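Local coordinates for pectate lyase 1 (Juniperus ashei, PDB 1PXZ), which cleaves (1->4)-alpha-D-galacturonan by elimination, with low pectate lyase activity and calcium as cofactor, and is a major cedar pollen allergen, at residues A[26-31]-A[323-328]; A[153-158]-A[174-179]; A[183-188]-A[213-218]; A[199-204]-A[229-234]. One frame throughout, in Å; residues are numbered along the deposited sequence.

Interaction 1. Residues A[26-31]-A[323-328]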
loop_
_atom_site.group_PDB
_atom_site.type_symbol
_atom_site.label_atom_id
_atom_site.label_comp_id
_atom_site.label_asym_id
_atom_site.label_seq_id
_atom_site.Cartn_x
_atom_site.Cartn_y
_atom_site.Cartn_z
ATOM N N VAL A 26 -1.017 -12.443 3.662
ATOM C CA VAL A 26 -1.836 -13.182 2.706
ATOM C C VAL A 26 -1.769 -12.462 1.356
ATOM O O VAL A 26 -1.290 -11.325 1.266
ATOM C CB VAL A 26 -3.307 -13.387 3.113
ATOM C CG1 VAL A 26 -3.378 -14.098 4.470
ATOM C CG2 VAL A 26 -4.096 -12.091 3.178
ATOM N N GLY A 27 -2.230 -13.132 0.288
ATOM C CA GLY A 27 -2.221 -12.441 -0.995
ATOM C C GLY A 27 -0.863 -12.525 -1.659
ATOM O O GLY A 27 -0.020 -13.307 -1.222
ATOM N N PHE A 28 -0.682 -11.714 -2.682
ATOM C CA PHE A 28 0.528 -11.818 -3.461
ATOM C C PHE A 28 1.777 -11.409 -2.690
ATOM O O PHE A 28 2.873 -11.813 -3.085
ATOM C CB PHE A 28 0.390 -10.972 -4.730
ATOM C CG PHE A 28 -0.613 -11.541 -5.735
ATOM C CD1 PHE A 28 -0.443 -12.812 -6.235
ATOM C CD2 PHE A 28 -1.694 -10.778 -6.130
ATOM C CE1 PHE A 28 -1.346 -13.355 -7.140
ATOM C CE2 PHE A 28 -2.602 -11.316 -7.038
ATOM C CZ PHE A 28 -2.424 -12.582 -7.533
ATOM N N GLY A 29 1.645 -10.621 -1.614
ATOM C CA GLY A 29 2.882 -10.324 -0.883
ATOM C C GLY A 29 3.085 -11.285 0.267
ATOM O O GLY A 29 3.797 -10.963 1.233
ATOM N N SER A 30 2.495 -12.485 0.224
ATOM C CA SER A 30 2.576 -13.364 1.382
ATOM C C SER A 30 3.986 -13.858 1.703
ATOM O O SER A 30 4.197 -14.288 2.849
ATOM C CB SER A 30 1.689 -14.624 1.208
ATOM O OG SER A 30 2.334 -15.446 0.241
ATOM N N SER A 31 4.928 -13.818 0.778
ATOM C CA SER A 31 6.298 -14.276 0.988
ATOM C C SER A 31 7.166 -13.207 1.641
ATOM O O SER A 31 8.332 -13.478 1.947
ATOM C CB SER A 31 6.984 -14.662 -0.341
ATOM O OG SER A 31 6.371 -15.851 -0.826
ATOM N N SER A 323 -1.189 -22.044 -2.469
ATOM C CA SER A 323 -1.570 -22.363 -1.108
ATOM C C SER A 323 -0.916 -21.419 -0.096
ATOM O O SER A 323 -1.423 -21.272 1.016
ATOM C CB SER A 323 -1.167 -23.807 -0.739
ATOM O OG SER A 323 -1.903 -24.775 -1.455
ATOM N N ASN A 324 0.205 -20.822 -0.494
ATOM C CA ASN A 324 0.864 -19.918 0.467
ATOM C C ASN A 324 0.222 -18.533 0.470
ATOM O O ASN A 324 0.512 -17.737 1.372
ATOM C CB ASN A 324 2.352 -19.802 0.154
ATOM C CG ASN A 324 3.130 -21.101 0.377
ATOM O OD1 ASN A 324 3.877 -21.457 -0.522
ATOM N ND2 ASN A 324 2.945 -21.715 1.529
ATOM N N GLU A 325 -0.639 -18.235 -0.494
ATOM C CA GLU A 325 -1.210 -16.912 -0.716
ATOM C C GLU A 325 -2.705 -16.823 -0.422
ATOM O O GLU A 325 -3.184 -15.742 -0.065
ATOM C CB GLU A 325 -1.006 -16.462 -2.172
ATOM C CG GLU A 325 0.426 -16.276 -2.631
ATOM C CD GLU A 325 0.619 -16.333 -4.125
ATOM O OE1 GLU A 325 -0.200 -16.900 -4.896
ATOM O OE2 GLU A 325 1.654 -15.789 -4.584
ATOM N N ALA A 326 -3.437 -17.917 -0.609
ATOM C CA ALA A 326 -4.889 -17.918 -0.614
ATOM C C ALA A 326 -5.452 -17.497 0.728
ATOM O O ALA A 326 -4.869 -17.804 1.769
ATOM C CB ALA A 326 -5.420 -19.323 -0.955
ATOM N N PHE A 327 -6.600 -16.813 0.718
ATOM C CA PHE A 327 -7.271 -16.516 1.965
ATOM C C PHE A 327 -8.768 -16.332 1.725
ATOM O O PHE A 327 -9.190 -16.068 0.598
ATOM C CB PHE A 327 -6.700 -15.235 2.568
ATOM C CG PHE A 327 -6.902 -14.011 1.686
ATOM C CD1 PHE A 327 -6.076 -13.784 0.602
ATOM C CD2 PHE A 327 -7.916 -13.116 1.968
ATOM C CE1 PHE A 327 -6.239 -12.661 -0.197
ATOM C CE2 PHE A 327 -8.086 -11.979 1.186
ATOM C CZ PHE A 327 -7.236 -11.753 0.116
ATOM N N LYS A 328 -9.546 -16.454 2.780
ATOM C CA LYS A 328 -10.997 -16.365 2.607
ATOM C C LYS A 328 -11.483 -14.940 2.412
ATOM O O LYS A 328 -11.114 -14.045 3.166
ATOM C CB LYS A 328 -11.690 -16.941 3.852
ATOM C CG LYS A 328 -13.190 -17.128 3.648
ATOM C CD LYS A 328 -13.809 -17.867 4.824
ATOM C CE LYS A 328 -13.414 -19.335 4.857
ATOM N NZ LYS A 328 -12.827 -19.740 6.166
HETATM O O HOH W 1 3.615 -14.081 -4.521
HETATM O O HOH W 2 3.622 -15.762 -1.851
#
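The loop after helix 5-9 meets the loop before helix 335-338 with the CA atoms of Gly27 and Glu325 4.6 Å apart, and Gly27 N donates to Glu325 O at 2.8 Å, the N-H almost straight (162°) and aimed at a lone pair. Glycine suits this place because, at a phi of 83°, a CB would be jammed against the carbonyl O of Val26. Next to the bond, Val26 and Phe327 cross at about a right angle. Methyl CG2 of Val26 sits over one face of the Phe327 ring, 3.8 Å from its centroid, in a CH-pi contact.

Glu325 carries CG anti to its carbonyl carbon, and from there the chain runs extended past Ser30, whose OG is 3.5 Å from Glu325 CG. Its OE2 stands at the edge of the Phe28 ring, 4.0 Å from Phe28 CD1, with ring and carboxylate nearly perpendicular. A water bridges the two residues, donating to Phe28 O and, at 2.6 Å, to Glu325 OE2. The other oxygen, OE1, is hydrogen-bonded to Asn322 N. Both carboxylate oxygens thus act as acceptors, consistent with an ionised Glu325 steadied by a backbone N-H, water and the positive rim of an aromatic ring.

Interaction 2. Residues A[153-158]-A[174-179]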
loop_
_atom_site.group_PDB
_atom_site.type_symbol
_atom_site.label_atom_id
_atom_site.label_comp_id
_atom_site.label_asym_id
_atom_site.label_seq_id
_atom_site.Cartn_x
_atom_site.Cartn_y
_atom_site.Cartn_z
ATOM N N ILE A 153 4.325 6.550 -0.041
ATOM C CA ILE A 153 5.110 5.328 -0.205
ATOM C C ILE A 153 5.341 5.096 -1.681
ATOM O O ILE A 153 4.347 5.056 -2.428
ATOM C CB ILE A 153 4.356 4.134 0.413
ATOM C CG1 ILE A 153 4.150 4.228 1.926
ATOM C CG2 ILE A 153 5.059 2.834 0.036
ATOM C CD1 ILE A 153 3.257 3.161 2.520
ATOM N N THR A 154 6.596 4.969 -2.090
ATOM C CA THR A 154 6.843 4.772 -3.529
ATOM C C THR A 154 7.627 3.490 -3.753
ATOM O O THR A 154 8.630 3.327 -3.053
ATOM C CB THR A 154 7.632 5.950 -4.126
ATOM O OG1 THR A 154 6.846 7.140 -4.027
ATOM C CG2 THR A 154 7.902 5.717 -5.606
ATOM N N MET A 155 7.195 2.630 -4.670
ATOM C CA MET A 155 7.927 1.390 -4.940
ATOM C C MET A 155 8.278 1.317 -6.425
ATOM O O MET A 155 7.376 1.432 -7.263
ATOM C CB MET A 155 7.132 0.149 -4.527
ATOM C CG MET A 155 6.999 -0.009 -3.009
ATOM S SD MET A 155 5.741 -1.263 -2.602
ATOM C CE MET A 155 4.316 -0.169 -2.739
ATOM N N ARG A 156 9.567 1.153 -6.722
ATOM C CA ARG A 156 10.045 1.033 -8.096
ATOM C C ARG A 156 10.844 -0.261 -8.208
ATOM O O ARG A 156 11.845 -0.414 -7.499
ATOM C CB ARG A 156 10.903 2.227 -8.482
ATOM C CG ARG A 156 11.385 2.256 -9.913
ATOM C CD ARG A 156 12.225 3.495 -10.173
ATOM N NE ARG A 156 13.566 3.301 -10.663
ATOM C CZ ARG A 156 14.390 2.284 -10.769
ATOM N NH1 ARG A 156 14.086 1.052 -10.381
ATOM N NH2 ARG A 156 15.604 2.481 -11.288
ATOM N N ASN A 157 10.397 -1.182 -9.052
ATOM C CA ASN A 157 11.139 -2.435 -9.167
ATOM C C ASN A 157 11.293 -3.136 -7.824
ATOM O O ASN A 157 12.391 -3.567 -7.484
ATOM C CB ASN A 157 12.534 -2.143 -9.735
ATOM C CG ASN A 157 12.923 -3.218 -10.739
ATOM O OD1 ASN A 157 13.579 -2.916 -11.725
ATOM N ND2 ASN A 157 12.493 -4.444 -10.465
ATOM N N VAL A 158 10.194 -3.247 -7.081
ATOM C CA VAL A 158 10.165 -3.923 -5.789
ATOM C C VAL A 158 9.441 -5.255 -5.826
ATOM O O VAL A 158 8.387 -5.382 -6.467
ATOM C CB VAL A 158 9.455 -3.010 -4.750
ATOM C CG1 VAL A 158 9.259 -3.761 -3.448
ATOM C CG2 VAL A 158 10.270 -1.741 -4.569
ATOM N N GLY A 174 0.617 11.187 -4.474
ATOM C CA GLY A 174 -0.117 9.967 -4.156
ATOM C C GLY A 174 0.122 9.444 -2.756
ATOM O O GLY A 174 1.001 9.888 -2.016
ATOM N N LEU A 175 -0.676 8.448 -2.345
ATOM C CA LEU A 175 -0.397 7.790 -1.080
ATOM C C LEU A 175 0.451 6.555 -1.342
ATOM O O LEU A 175 1.433 6.329 -0.643
ATOM C CB LEU A 175 -1.685 7.459 -0.330
ATOM C CG LEU A 175 -2.461 8.717 0.111
ATOM C CD1 LEU A 175 -3.745 8.312 0.822
ATOM C CD2 LEU A 175 -1.588 9.591 1.001
ATOM N N ILE A 176 0.112 5.730 -2.331
ATOM C CA ILE A 176 0.974 4.584 -2.635
ATOM C C ILE A 176 1.225 4.554 -4.133
ATOM O O ILE A 176 0.256 4.585 -4.907
ATOM C CB ILE A 176 0.323 3.279 -2.179
ATOM C CG1 ILE A 176 0.181 3.183 -0.658
ATOM C CG2 ILE A 176 1.072 2.065 -2.731
ATOM C CD1 ILE A 176 -0.557 1.932 -0.220
ATOM N N ASP A 177 2.475 4.525 -4.562
ATOM C CA ASP A 177 2.785 4.478 -5.999
ATOM C C ASP A 177 3.564 3.202 -6.263
ATOM O O ASP A 177 4.606 2.975 -5.641
ATOM C CB ASP A 177 3.543 5.739 -6.358
ATOM C CG ASP A 177 3.440 6.307 -7.745
ATOM O OD1 ASP A 177 2.525 7.113 -8.027
ATOM O OD2 ASP A 177 4.292 5.975 -8.603
ATOM N N VAL A 178 3.076 2.338 -7.152
ATOM C CA VAL A 178 3.761 1.070 -7.431
ATOM C C VAL A 178 4.072 1.036 -8.915
ATOM O O VAL A 178 3.153 1.143 -9.729
ATOM C CB VAL A 178 2.888 -0.111 -7.009
ATOM C CG1 VAL A 178 3.554 -1.453 -7.310
ATOM C CG2 VAL A 178 2.562 -0.030 -5.523
ATOM N N THR A 179 5.329 0.956 -9.310
ATOM C CA THR A 179 5.733 1.067 -10.690
ATOM C C THR A 179 6.927 0.185 -11.046
ATOM O O THR A 179 7.585 -0.397 -10.189
ATOM C CB THR A 179 6.197 2.502 -11.047
ATOM O OG1 THR A 179 7.359 2.792 -10.252
ATOM C CG2 THR A 179 5.174 3.564 -10.708
#
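Parallel strands 153-156 and 176-179 run 4.8 Å apart and are joined by alternating backbone bonds. Asp177 N donates to Ile153 O, Met155 N to Asp177 O at 2.8 Å, and Thr179 N to Met155 O at 2.9 Å, each donor lying nearly along the C=O axis. Asn157 N, in turn, donates to Thr179 O. Met155 O is gripped twice: Thr179 OG1, placed by a chi1 of 63° between its own backbone N and carbonyl carbon, adds a longer bond of 3.3 Å from above the carbonyl plane.

On the face that holds Ile153, Met155, Ile176 and Val178, Met155 lies alongside Ile176 and Val178. A bend at chi3 (-83°) carries methyl CE of Met155 across to Val178 CG2, tight at 3.3 Å, and to Ile176 CG2 at 3.9 Å. The flexible thioether fits here, since it can fold its end over two branched neighbours. Behind them, Ile163 of strand 161-164 touches Ile153, Met155 and Ile176.

The other face carries Thr154, Asp177, Arg156 and Thr179. Asp177 has CG anti to the backbone N, and its OD2 forms a weak hydrogen bond with His203 ND1, which may help orient the carboxylate. By similarity, Asp177 is a calcium ligand together with Asp149 and Asp173. Parallel strands stacked in register, with an aliphatic face turned to the core, are characteristic of the parallel beta-helix, the fold of polysaccharide lyase family 1; here the polar outer face bears Asp177 of the probable calcium site.

Interaction 3. Residues A[183-188]-A[213-218]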
loop_
_atom_site.group_PDB
_atom_site.type_symbol
_atom_site.label_atom_id
_atom_site.label_comp_id
_atom_site.label_asym_id
_atom_site.label_seq_id
_atom_site.Cartn_x
_atom_site.Cartn_y
_atom_site.Cartn_z
ATOM N N THR A 183 6.084 -6.344 -8.076
ATOM C CA THR A 183 5.065 -7.401 -8.048
ATOM C C THR A 183 5.199 -8.153 -6.742
ATOM O O THR A 183 6.168 -7.922 -5.995
ATOM C CB THR A 183 5.217 -8.280 -9.304
ATOM O OG1 THR A 183 4.085 -9.154 -9.405
ATOM C CG2 THR A 183 6.470 -9.139 -9.204
ATOM N N GLY A 184 4.235 -8.999 -6.426
ATOM C CA GLY A 184 4.266 -9.775 -5.191
ATOM C C GLY A 184 4.056 -8.836 -4.006
ATOM O O GLY A 184 4.866 -8.840 -3.092
ATOM N N ILE A 185 2.971 -8.061 -4.076
ATOM C CA ILE A 185 2.714 -7.041 -3.051
ATOM C C ILE A 185 1.323 -7.153 -2.477
ATOM O O ILE A 185 0.335 -7.371 -3.165
ATOM C CB ILE A 185 2.936 -5.655 -3.688
ATOM C CG1 ILE A 185 4.443 -5.491 -4.015
ATOM C CG2 ILE A 185 2.430 -4.496 -2.858
ATOM C CD1 ILE A 185 4.656 -4.400 -5.039
ATOM N N THR A 186 1.238 -6.992 -1.155
ATOM C CA THR A 186 -0.061 -6.922 -0.504
ATOM C C THR A 186 -0.172 -5.564 0.176
ATOM O O THR A 186 0.770 -5.130 0.833
ATOM C CB THR A 186 -0.238 -8.042 0.535
ATOM O OG1 THR A 186 -0.403 -9.288 -0.171
ATOM C CG2 THR A 186 -1.470 -7.891 1.417
ATOM N N ILE A 187 -1.324 -4.950 -0.006
ATOM C CA ILE A 187 -1.606 -3.666 0.653
ATOM C C ILE A 187 -2.839 -3.907 1.491
ATOM O O ILE A 187 -3.937 -4.052 0.935
ATOM C CB ILE A 187 -1.796 -2.601 -0.423
ATOM C CG1 ILE A 187 -0.500 -2.348 -1.222
ATOM C CG2 ILE A 187 -2.378 -1.314 0.145
ATOM C CD1 ILE A 187 -0.737 -1.667 -2.560
ATOM N N SER A 188 -2.680 -3.963 2.808
ATOM C CA SER A 188 -3.771 -4.481 3.633
ATOM C C SER A 188 -3.996 -3.682 4.912
ATOM O O SER A 188 -3.028 -3.134 5.447
ATOM C CB SER A 188 -3.474 -5.947 4.025
ATOM O OG SER A 188 -2.206 -6.066 4.663
ATOM N N MET A 213 2.735 -7.559 -13.175
ATOM C CA MET A 213 2.481 -7.093 -11.807
ATOM C C MET A 213 1.294 -7.804 -11.182
ATOM O O MET A 213 0.237 -7.886 -11.819
ATOM C CB MET A 213 2.245 -5.587 -11.835
ATOM C CG MET A 213 1.800 -4.968 -10.519
ATOM S SD MET A 213 1.495 -3.196 -10.760
ATOM C CE MET A 213 0.093 -3.250 -11.883
ATOM N N LYS A 214 1.457 -8.307 -9.965
ATOM C CA LYS A 214 0.362 -8.906 -9.212
ATOM C C LYS A 214 0.264 -8.245 -7.840
ATOM O O LYS A 214 1.282 -8.249 -7.140
ATOM C CB LYS A 214 0.559 -10.412 -9.059
ATOM C CG LYS A 214 0.657 -11.124 -10.423
ATOM C CD LYS A 214 0.880 -12.622 -10.168
ATOM C CE LYS A 214 0.464 -13.453 -11.372
ATOM N NZ LYS A 214 1.216 -13.044 -12.592
ATOM N N VAL A 215 -0.899 -7.689 -7.531
ATOM C CA VAL A 215 -1.066 -6.941 -6.279
ATOM C C VAL A 215 -2.369 -7.287 -5.570
ATOM O O VAL A 215 -3.396 -7.401 -6.249
ATOM C CB VAL A 215 -1.062 -5.419 -6.517
ATOM C CG1 VAL A 215 -1.330 -4.699 -5.194
ATOM C CG2 VAL A 215 0.268 -4.977 -7.117
ATOM N N THR A 216 -2.325 -7.429 -4.246
ATOM C CA THR A 216 -3.517 -7.725 -3.449
ATOM C C THR A 216 -3.862 -6.467 -2.645
ATOM O O THR A 216 -2.958 -5.975 -1.965
ATOM C CB THR A 216 -3.323 -8.908 -2.482
ATOM O OG1 THR A 216 -3.022 -10.101 -3.222
ATOM C CG2 THR A 216 -4.587 -9.215 -1.684
ATOM N N VAL A 217 -5.101 -6.012 -2.787
ATOM C CA VAL A 217 -5.542 -4.853 -1.975
ATOM C C VAL A 217 -6.652 -5.346 -1.067
ATOM O O VAL A 217 -7.754 -5.563 -1.616
ATOM C CB VAL A 217 -6.007 -3.698 -2.870
ATOM C CG1 VAL A 217 -6.554 -2.539 -2.025
ATOM C CG2 VAL A 217 -4.868 -3.227 -3.755
ATOM N N ALA A 218 -6.385 -5.541 0.228
ATOM C CA ALA A 218 -7.375 -6.171 1.091
ATOM C C ALA A 218 -7.572 -5.562 2.478
ATOM O O ALA A 218 -6.615 -5.190 3.151
ATOM C CB ALA A 218 -6.975 -7.638 1.264
#
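Ile187, Thr216 and Thr183 have the most surface buried between segments 183-188 and 213-218. Both backbone polar atoms of Ile187 bond to strand 214-218: its N donates to Thr216 O at 2.7 Å, and its O accepts from Ala218 N at 3.0 Å. With CG1 anti to the carbonyl carbon, its side chain crosses obliquely to that of Val215, bringing Ile187 CD1 to within 4.1 Å of Val215 CG1. Beta-branched residues suit this inner face, where Met199 and Ile163 pack on Ile187.

Thr216 faces the other way, side by side with Thr186, so that Thr186 OG1 comes 3.7 Å from Thr216 CB. The two hydroxyls are not bonded to each other. Thr186 OG1 bonds to Val26 O and Gly29 N, and Thr216 OG1 to Phe28 N and Tyr321 OH.

At the start of the pairing, Thr183 OG1, anti to its backbone N (chi1 -170°), accepts a hydrogen bond from Lys214 N at 2.8 Å and also bonds to Ser212 O. It therefore takes over the role of a strand carbonyl where the chain turns at Gly184, whose positive phi favours glycine. The division is plain: aliphatic branches fill the core, while buried threonine hydroxyls satisfy backbone groups of the loops lying outside the strands.

Interaction 4. Residues A[199-204]-A[229-234]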
loop_
_atom_site.group_PDB
_atom_site.type_symbol
_atom_site.label_atom_id
_atom_site.label_comp_id
_atom_site.label_asym_id
_atom_site.label_seq_id
_atom_site.Cartn_x
_atom_site.Cartn_y
_atom_site.Cartn_z
ATOM N N MET A 199 -4.016 5.655 -4.974
ATOM C CA MET A 199 -3.120 4.525 -5.219
ATOM C C MET A 199 -2.980 4.256 -6.718
ATOM O O MET A 199 -3.989 4.048 -7.377
ATOM C CB MET A 199 -3.691 3.317 -4.482
ATOM C CG MET A 199 -2.951 2.018 -4.687
ATOM S SD MET A 199 -3.817 0.639 -3.925
ATOM C CE MET A 199 -4.374 1.331 -2.387
ATOM N N LEU A 200 -1.752 4.288 -7.202
ATOM C CA LEU A 200 -1.365 4.090 -8.588
ATOM C C LEU A 200 -0.638 2.751 -8.682
ATOM O O LEU A 200 0.428 2.596 -8.075
ATOM C CB LEU A 200 -0.466 5.218 -9.063
ATOM C CG LEU A 200 -0.541 5.627 -10.527
ATOM C CD1 LEU A 200 -1.990 5.792 -10.972
ATOM C CD2 LEU A 200 0.240 6.913 -10.760
ATOM N N LEU A 201 -1.208 1.785 -9.387
ATOM C CA LEU A 201 -0.509 0.513 -9.596
ATOM C C LEU A 201 -0.174 0.413 -11.092
ATOM O O LEU A 201 -1.018 0.028 -11.907
ATOM C CB LEU A 201 -1.352 -0.658 -9.126
ATOM C CG LEU A 201 -1.986 -0.609 -7.739
ATOM C CD1 LEU A 201 -2.904 -1.798 -7.478
ATOM C CD2 LEU A 201 -0.910 -0.557 -6.656
ATOM N N GLY A 202 1.041 0.775 -11.488
ATOM C CA GLY A 202 1.464 0.875 -12.883
ATOM C C GLY A 202 1.390 2.332 -13.332
ATOM O O GLY A 202 0.306 2.922 -13.316
ATOM N N HIS A 203 2.500 2.928 -13.726
ATOM C CA HIS A 203 2.664 4.345 -13.957
ATOM C C HIS A 203 2.450 4.834 -15.374
ATOM O O HIS A 203 1.906 5.933 -15.560
ATOM C CB HIS A 203 4.100 4.777 -13.576
ATOM C CG HIS A 203 4.109 6.132 -12.928
ATOM N ND1 HIS A 203 4.170 6.302 -11.564
ATOM C CD2 HIS A 203 4.055 7.376 -13.460
ATOM C CE1 HIS A 203 4.157 7.593 -11.279
ATOM N NE2 HIS A 203 4.088 8.271 -12.415
ATOM N N ASP A 204 2.868 4.109 -16.409
ATOM C CA ASP A 204 2.599 4.680 -17.737
ATOM C C ASP A 204 1.938 3.658 -18.666
ATOM O O ASP A 204 2.051 2.451 -18.448
ATOM C CB ASP A 204 3.867 5.246 -18.372
ATOM C CG ASP A 204 5.162 4.673 -17.842
ATOM O OD1 ASP A 204 5.263 3.436 -17.705
ATOM O OD2 ASP A 204 6.087 5.467 -17.567
ATOM N N ARG A 229 -8.782 6.670 -7.490
ATOM C CA ARG A 229 -7.632 5.783 -7.623
ATOM C C ARG A 229 -7.509 4.815 -6.458
ATOM O O ARG A 229 -6.525 4.801 -5.703
ATOM C CB ARG A 229 -6.332 6.575 -7.711
ATOM C CG ARG A 229 -6.293 7.528 -8.908
ATOM C CD ARG A 229 -4.900 8.142 -9.010
ATOM N NE ARG A 229 -4.769 8.976 -10.205
ATOM C CZ ARG A 229 -3.605 9.501 -10.578
ATOM N NH1 ARG A 229 -2.529 9.262 -9.837
ATOM N NH2 ARG A 229 -3.563 10.241 -11.672
ATOM N N MET A 230 -8.513 3.959 -6.285
ATOM C CA MET A 230 -8.514 3.081 -5.115
ATOM C C MET A 230 -8.777 1.627 -5.465
ATOM O O MET A 230 -9.722 1.019 -4.958
ATOM C CB MET A 230 -9.573 3.557 -4.095
ATOM C CG MET A 230 -9.193 4.951 -3.561
ATOM S SD MET A 230 -10.461 5.556 -2.435
ATOM C CE MET A 230 -11.438 6.583 -3.527
ATOM N N PRO A 231 -7.975 0.996 -6.301
ATOM C CA PRO A 231 -6.832 1.577 -6.987
ATOM C C PRO A 231 -7.136 2.095 -8.382
ATOM O O PRO A 231 -8.202 1.844 -8.930
ATOM C CB PRO A 231 -5.924 0.336 -7.141
ATOM C CG PRO A 231 -6.915 -0.740 -7.456
ATOM C CD PRO A 231 -8.134 -0.445 -6.618
ATOM N N ARG A 232 -6.159 2.791 -8.956
ATOM C CA ARG A 232 -6.077 2.988 -10.402
ATOM C C ARG A 232 -4.951 2.062 -10.891
ATOM O O ARG A 232 -3.806 2.225 -10.467
ATOM C CB ARG A 232 -5.814 4.425 -10.832
ATOM C CG ARG A 232 -5.880 4.630 -12.355
ATOM C CD ARG A 232 -4.956 5.754 -12.785
ATOM N NE ARG A 232 -5.238 6.234 -14.133
ATOM C CZ ARG A 232 -4.864 5.617 -15.251
ATOM N NH1 ARG A 232 -4.178 4.479 -15.218
ATOM N NH2 ARG A 232 -5.163 6.123 -16.442
ATOM N N ALA A 233 -5.286 1.118 -11.763
ATOM C CA ALA A 233 -4.334 0.120 -12.241
ATOM C C ALA A 233 -4.059 0.181 -13.741
ATOM O O ALA A 233 -4.913 0.616 -14.511
ATOM C CB ALA A 233 -4.920 -1.251 -11.909
ATOM N N ARG A 234 -2.895 -0.275 -14.177
ATOM C CA ARG A 234 -2.545 -0.452 -15.580
ATOM C C ARG A 234 -1.871 -1.807 -15.824
ATOM O O ARG A 234 -1.045 -2.186 -14.991
ATOM C CB ARG A 234 -1.538 0.573 -16.072
ATOM C CG ARG A 234 -1.949 2.018 -16.162
ATOM C CD ARG A 234 -0.835 2.828 -16.841
ATOM N NE ARG A 234 -1.289 4.193 -17.064
ATOM C CZ ARG A 234 -1.277 5.181 -16.184
ATOM N NH1 ARG A 234 -0.824 5.012 -14.953
ATOM N NH2 ARG A 234 -1.731 6.377 -16.547
HETATM O O HOH W 3 -2.556 3.041 -12.894
#
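Adjacent coils of the parallel beta-helix meet here beside the predicted active-site residue Arg229, where strands 199-201 and 232-234 run parallel, 4.9 Å apart. Arg232 N donates to Met199 O, and Leu201 N to Arg232 O at 2.8 Å, almost perfectly straight (178°). Just before the second strand, Arg229 O accepts a hydrogen bond from Met199 N at 2.7 Å. A cis peptide precedes Pro231, whose CB packs against Leu201 CD1 at 3.7 Å on the core side, with Met199 SD also near.

On the face of Leu200 and Arg232, Leu200 lies alongside Arg229 and Arg232, its CD1 over a face of the Arg229 guanidinium and 3.5 Å from Arg232 CD. This is the surface on which the beta-helix probably binds calcium, and His203 lies beside that site.

Arg234, extended from CG to NE, sends NH1 to a lone pair of Gly202 O at 2.9 Å, with that oxygen in the guanidinium plane. His203 O lies over one face of the same group, while Arg232 NH1 stands 3.1 Å above the centre of the other. The close like charges of Arg232 and Arg234 are probably eased by these carbonyls and by a water that accepts from Arg232 NH1 and donates to Gly202 O. Arg232 NH1 bonds further to Ser256 OG.

Interactions 2 and 3 are buried pairings between neighbouring coils of the beta-helix, on different sides of it, and their aliphatic faces meet inside, as where Ile176 CD1 packs on Ile187 CG2. Interactions 2 and 4 belong to one sheet: Val178 and strand 198-201 are backbone-bonded, so Asp177 and the predicted active-site Arg229 lie on the same side of it. Interaction 4 is only partly buried, and charge dominates its outer face. Interaction 1 alone lacks strands. It joins loops from the two ends of the chain and lies across the outside of interaction 3, whose threonine hydroxyls bond to its loop backbone groups, away from the predicted active site.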